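Local coordinates for protein FAD-dependent pyridine nucleotide-disulphide oxidoreductase (Desulfovibrio vulgaris, PDB 3IWA) that probably uses FAD to catalyse electron transfer from a reduced nicotinamide nucleotide, as in other pyridine nucleotide-disulphide oxidoreductases, at residues 185-190 against 218-223; 210-215 against 342-347. All coordinates share one frame; numbering follows the deposited sequence.

Interaction 1: residues 185-190 against 218-223; sequences DTTVVE and VVHTGE
T187 and V218 sit side by side on one face of a parallel strand pair, sharing that face with V189 and H220; V188 and V219 point to the other. The T187 methyl bridges V218 and H220: CG2, anti to the backbone N, lies 4.0 Å from V218 CB and 3.7 Å from H220 CD2, meeting the ring obliquely. For H220, chi1 of -61° sets CG beside the backbone N and chi2 of -65° then turns CD2 toward the methyl, while V189 CG2 comes to the ring edge near its plane. Further along, V189 CG1 packs against the backbone O of E223, 3.6 Å away, and against its CB and CG. Between the two faces the backbone ladder includes V188 N to V218 O (2.8 Å), H220 N to V188 O and E190 N to H220 O. Past the strands the chain turns at G222, whose positive phi suits glycine, and E223 N donates to E190 O (3.1 Å), 30° out of the carbonyl plane. Strand 218-220 ends the parallel sheet within this chain, strand 161-165 flanks 185-189 on its other side, and V188 and V219 face helices 169-182 and 202-214 respectively.

Interaction 2: residues 210-215 against 342-347; sequences HDLEKN and VKLFEG
The last turn of helix 202-214 meets the turn after strand 340-343, D211 and F345 coming nearest with CA atoms 6.3 Å apart, and the D211 carboxylate accepts three successive backbone N-H groups of that turn. D211 CG stands anti to the backbone N (chi1 -173°), on the side of the turn, and chi2 of -77° sets the rotation of the two oxygens. Its OD1 takes F345 N at 2.7 Å on the syn side; OD2 takes two donors, E346 N through its syn lone pair and G347 N from 36° above the carboxylate plane, in a bond of 2.8 Å. Three N-H groups thus fix the rotation of this buried group and probably favour its anionic form. Beside it, N215 lies over the F345 ring: CB is 3.5 Å from the ring centroid in a CH-pi contact, and the amide stacks nearly parallel to the ring, while D211 OD1 approaches the ring edge. N215 ND2 bonds to D211 O (2.9 Å) and to E346 OE2. The other oxygen of that glutamate, OE1, forms a salt bridge with K214 NZ at 2.7 Å on the more exposed side. Toward the interior, L212 CD2 packs on L344 CD2, 3.9 Å away. An aspartate near a helix C-terminus, accepting three consecutive N-H groups of a beta-hairpin turn, here ties what is probably the Rossmann-type NAD(P)H-binding domain to the dimerisation-domain sheet.

How the interactions relate
The centres of interactions 1 and 2 lie 14 Å apart, and helix 202-214 connects them. Strand 185-189, this helix and strand 218-220 follow one another as a beta-alpha-beta unit; interaction 1 pairs its two strands, and interaction 2 uses the end of its helix, so the segments alternate along the chain. The two meet directly where V219 CG2 packs 3.9 Å from L212 CD1. Segment 342-347, separated from segment 210-215 by 126 residues, lies in the hairpin that joins strands 340-343 and 348-353 of the antiparallel sheet. Interaction 1 therefore builds the edge of the parallel sheet, probably the NAD(P)H-binding domain, and interaction 2 fastens the adjoining helix to the dimerisation domain.

Interaction 1: residues 185-190 against 218-223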
loop_
_atom_site.group_PDB
_atom_site.type_symbol
_atom_site.label_atom_id
_atom_site.label_comp_id
_atom_site.label_asym_id
_atom_site.label_seq_id
_atom_site.Cartn_x
_atom_site.Cartn_y
_atom_site.Cartn_z
ATOM N N ASP A 185 18.844 31.565 -4.033
ATOM C CA ASP A 185 18.832 31.752 -2.573
ATOM C C ASP A 185 17.400 31.794 -2.021
ATOM O O ASP A 185 16.626 32.713 -2.308
ATOM C CB ASP A 185 19.580 33.038 -2.211
ATOM C CG ASP A 185 19.833 33.181 -0.699
ATOM O OD1 ASP A 185 18.983 32.770 0.129
ATOM O OD2 ASP A 185 20.891 33.723 -0.346
ATOM N N THR A 186 17.067 30.779 -1.231
ATOM C CA THR A 186 15.689 30.494 -0.881
ATOM C C THR A 186 15.491 30.419 0.612
ATOM O O THR A 186 16.245 29.748 1.306
ATOM C CB THR A 186 15.233 29.185 -1.549
ATOM O OG1 THR A 186 15.548 29.255 -2.939
ATOM C CG2 THR A 186 13.737 28.995 -1.423
ATOM N N THR A 187 14.457 31.114 1.082
ATOM C CA THR A 187 14.067 31.144 2.495
ATOM C C THR A 187 12.574 30.848 2.619
ATOM O O THR A 187 11.762 31.388 1.872
ATOM C CB THR A 187 14.335 32.511 3.108
ATOM O OG1 THR A 187 15.674 32.893 2.793
ATOM C CG2 THR A 187 14.133 32.503 4.621
ATOM N N VAL A 188 12.219 29.970 3.545
ATOM C CA VAL A 188 10.813 29.674 3.844
ATOM C C VAL A 188 10.482 30.356 5.137
ATOM O O VAL A 188 11.229 30.255 6.076
ATOM C CB VAL A 188 10.517 28.157 3.981
ATOM C CG1 VAL A 188 9.064 27.947 4.344
ATOM C CG2 VAL A 188 10.837 27.418 2.717
ATOM N N VAL A 189 9.367 31.072 5.158
ATOM C CA VAL A 189 8.864 31.720 6.350
ATOM C C VAL A 189 7.464 31.182 6.665
ATOM O O VAL A 189 6.556 31.304 5.879
ATOM C CB VAL A 189 8.817 33.284 6.175
ATOM C CG1 VAL A 189 8.148 33.955 7.397
ATOM C CG2 VAL A 189 10.235 33.846 5.906
ATOM N N GLU A 190 7.314 30.616 7.855
ATOM C CA GLU A 190 6.098 29.951 8.273
ATOM C C GLU A 190 5.621 30.534 9.611
ATOM O O GLU A 190 6.359 30.627 10.581
ATOM C CB GLU A 190 6.353 28.445 8.359
ATOM C CG GLU A 190 5.253 27.613 9.027
ATOM C CD GLU A 190 3.924 27.702 8.339
ATOM O OE1 GLU A 190 3.886 27.407 7.134
ATOM O OE2 GLU A 190 2.918 28.057 8.995
ATOM N N VAL A 218 17.054 28.294 4.084
ATOM C CA VAL A 218 16.841 28.784 5.425
ATOM C C VAL A 218 15.359 28.688 5.746
ATOM O O VAL A 218 14.504 29.023 4.895
ATOM C CB VAL A 218 17.298 30.248 5.549
ATOM C CG1 VAL A 218 16.993 30.807 6.960
ATOM C CG2 VAL A 218 18.803 30.360 5.202
ATOM N N VAL A 219 15.053 28.276 6.980
ATOM C CA VAL A 219 13.672 28.155 7.444
ATOM C C VAL A 219 13.381 28.967 8.698
ATOM O O VAL A 219 14.077 28.863 9.679
ATOM C CB VAL A 219 13.321 26.676 7.695
ATOM C CG1 VAL A 219 11.862 26.537 8.107
ATOM C CG2 VAL A 219 13.622 25.849 6.447
ATOM N N HIS A 220 12.329 29.763 8.674
ATOM C CA HIS A 220 11.915 30.479 9.863
ATOM C C HIS A 220 10.501 30.066 10.166
ATOM O O HIS A 220 9.626 30.185 9.302
ATOM C CB HIS A 220 11.982 32.011 9.679
ATOM C CG HIS A 220 13.357 32.531 9.369
ATOM N ND1 HIS A 220 14.404 32.449 10.259
ATOM C CD2 HIS A 220 13.856 33.132 8.258
ATOM C CE1 HIS A 220 15.488 32.970 9.708
ATOM N NE2 HIS A 220 15.181 33.391 8.494
ATOM N N THR A 221 10.295 29.586 11.391
ATOM C CA THR A 221 8.979 29.249 11.931
ATOM C C THR A 221 8.574 30.201 13.070
ATOM O O THR A 221 9.381 30.979 13.581
ATOM C CB THR A 221 8.943 27.760 12.412
ATOM O OG1 THR A 221 10.042 27.485 13.284
ATOM C CG2 THR A 221 9.022 26.813 11.213
ATOM N N GLY A 222 7.320 30.132 13.486
ATOM C CA GLY A 222 6.804 31.092 14.423
ATOM C C GLY A 222 7.075 32.534 14.008
ATOM O O GLY A 222 7.312 33.384 14.864
ATOM N N GLU A 223 6.988 32.815 12.702
ATOM C CA GLU A 223 7.376 34.107 12.147
ATOM C C GLU A 223 6.339 34.652 11.177
ATOM O O GLU A 223 5.920 33.967 10.246
ATOM C CB GLU A 223 8.725 33.971 11.471
ATOM C CG GLU A 223 9.343 35.317 11.111
ATOM C CD GLU A 223 10.838 35.298 11.010
ATOM O OE1 GLU A 223 11.499 34.473 11.664
ATOM O OE2 GLU A 223 11.360 36.169 10.289
#

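Interaction 2: residues 210-215 against 342-347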
loop_
_atom_site.group_PDB
_atom_site.type_symbol
_atom_site.label_atom_id
_atom_site.label_comp_id
_atom_site.label_asym_id
_atom_site.label_seq_id
_atom_site.Cartn_x
_atom_site.Cartn_y
_atom_site.Cartn_z
ATOM N N HIS A 210 15.414 19.694 8.499
ATOM C CA HIS A 210 16.863 19.501 8.387
ATOM C C HIS A 210 17.247 19.257 6.959
ATOM O O HIS A 210 18.265 19.776 6.508
ATOM C CB HIS A 210 17.377 18.330 9.224
ATOM C CG HIS A 210 18.843 18.039 9.026
ATOM N ND1 HIS A 210 19.302 16.877 8.439
ATOM C CD2 HIS A 210 19.948 18.768 9.328
ATOM C CE1 HIS A 210 20.624 16.891 8.411
ATOM N NE2 HIS A 210 21.039 18.034 8.927
ATOM N N ASP A 211 16.456 18.448 6.257
ATOM C CA ASP A 211 16.703 18.220 4.859
ATOM C C ASP A 211 16.803 19.568 4.165
ATOM O O ASP A 211 17.701 19.757 3.357
ATOM C CB ASP A 211 15.631 17.328 4.219
ATOM C CG ASP A 211 15.970 16.941 2.766
ATOM O OD1 ASP A 211 15.800 17.794 1.876
ATOM O OD2 ASP A 211 16.398 15.798 2.487
ATOM N N LEU A 212 15.921 20.514 4.494
ATOM C CA LEU A 212 15.964 21.824 3.830
ATOM C C LEU A 212 17.212 22.649 4.241
ATOM O O LEU A 212 17.903 23.201 3.395
ATOM C CB LEU A 212 14.697 22.641 4.094
ATOM C CG LEU A 212 13.322 22.083 3.699
ATOM C CD1 LEU A 212 12.341 23.204 3.834
ATOM C CD2 LEU A 212 13.275 21.499 2.291
ATOM N N GLU A 213 17.470 22.739 5.538
ATOM C CA GLU A 213 18.546 23.571 6.035
ATOM C C GLU A 213 19.941 23.094 5.647
ATOM O O GLU A 213 20.850 23.907 5.494
ATOM C CB GLU A 213 18.466 23.687 7.534
ATOM C CG GLU A 213 17.258 24.432 7.991
ATOM C CD GLU A 213 17.049 24.286 9.470
ATOM O OE1 GLU A 213 17.492 23.248 10.011
ATOM O OE2 GLU A 213 16.444 25.198 10.084
ATOM N N LYS A 214 20.108 21.794 5.473
ATOM C CA LYS A 214 21.408 21.267 5.143
ATOM C C LYS A 214 21.674 21.380 3.641
ATOM O O LYS A 214 22.819 21.249 3.186
ATOM C CB LYS A 214 21.571 19.849 5.688
ATOM C CG LYS A 214 21.648 18.714 4.698
ATOM C CD LYS A 214 21.853 17.386 5.479
ATOM C CE LYS A 214 22.455 16.252 4.655
ATOM N NZ LYS A 214 21.855 14.921 5.082
ATOM N N ASN A 215 20.624 21.644 2.872
ATOM C CA ASN A 215 20.801 21.965 1.459
ATOM C C ASN A 215 20.547 23.464 1.211
ATOM O O ASN A 215 20.070 23.848 0.153
ATOM C CB ASN A 215 19.922 21.056 0.577
ATOM C CG ASN A 215 20.332 19.583 0.659
ATOM O OD1 ASN A 215 20.949 19.035 -0.264
ATOM N ND2 ASN A 215 19.992 18.939 1.763
ATOM N N VAL A 342 5.778 14.305 -0.415
ATOM C CA VAL A 342 6.698 15.360 -0.840
ATOM C C VAL A 342 8.118 14.786 -0.950
ATOM O O VAL A 342 8.611 14.116 -0.033
ATOM C CB VAL A 342 6.762 16.515 0.163
ATOM C CG1 VAL A 342 7.236 17.746 -0.518
ATOM C CG2 VAL A 342 5.431 16.797 0.744
ATOM N N LYS A 343 8.771 15.047 -2.071
ATOM C CA LYS A 343 10.165 14.711 -2.244
ATOM C C LYS A 343 10.997 15.970 -1.956
ATOM O O LYS A 343 10.725 17.048 -2.505
ATOM C CB LYS A 343 10.396 14.178 -3.656
ATOM C CG LYS A 343 11.871 14.013 -4.067
ATOM C CD LYS A 343 12.421 12.597 -3.866
ATOM C CE LYS A 343 13.968 12.576 -3.959
ATOM N NZ LYS A 343 14.637 13.435 -2.917
ATOM N N LEU A 344 11.966 15.820 -1.049
ATOM C CA LEU A 344 12.859 16.910 -0.634
ATOM C C LEU A 344 14.250 16.643 -1.234
ATOM O O LEU A 344 14.371 15.927 -2.217
ATOM C CB LEU A 344 12.876 17.090 0.905
ATOM C CG LEU A 344 11.525 17.310 1.595
ATOM C CD1 LEU A 344 11.670 17.306 3.088
ATOM C CD2 LEU A 344 10.910 18.596 1.138
ATOM N N PHE A 345 15.304 17.224 -0.691
ATOM C CA PHE A 345 16.609 17.096 -1.342
ATOM C C PHE A 345 17.079 15.657 -1.308
ATOM O O PHE A 345 17.342 15.072 -2.343
ATOM C CB PHE A 345 17.619 18.042 -0.721
ATOM C CG PHE A 345 17.352 19.470 -1.062
ATOM C CD1 PHE A 345 17.835 20.009 -2.237
ATOM C CD2 PHE A 345 16.570 20.253 -0.237
ATOM C CE1 PHE A 345 17.572 21.339 -2.580
ATOM C CE2 PHE A 345 16.294 21.577 -0.551
ATOM C CZ PHE A 345 16.800 22.131 -1.728
ATOM N N GLU A 346 17.137 15.081 -0.118
ATOM C CA GLU A 346 17.576 13.689 0.056
ATOM C C GLU A 346 16.456 12.785 0.600
ATOM O O GLU A 346 16.307 11.653 0.161
ATOM C CB GLU A 346 18.807 13.636 0.970
ATOM C CG GLU A 346 20.016 14.428 0.432
ATOM C CD GLU A 346 20.789 15.120 1.547
ATOM O OE1 GLU A 346 21.064 14.445 2.573
ATOM O OE2 GLU A 346 21.115 16.325 1.408
ATOM N N GLY A 347 15.653 13.273 1.527
ATOM C CA GLY A 347 14.557 12.457 2.041
ATOM C C GLY A 347 13.256 12.687 1.306
ATOM O O GLY A 347 13.143 13.597 0.497
#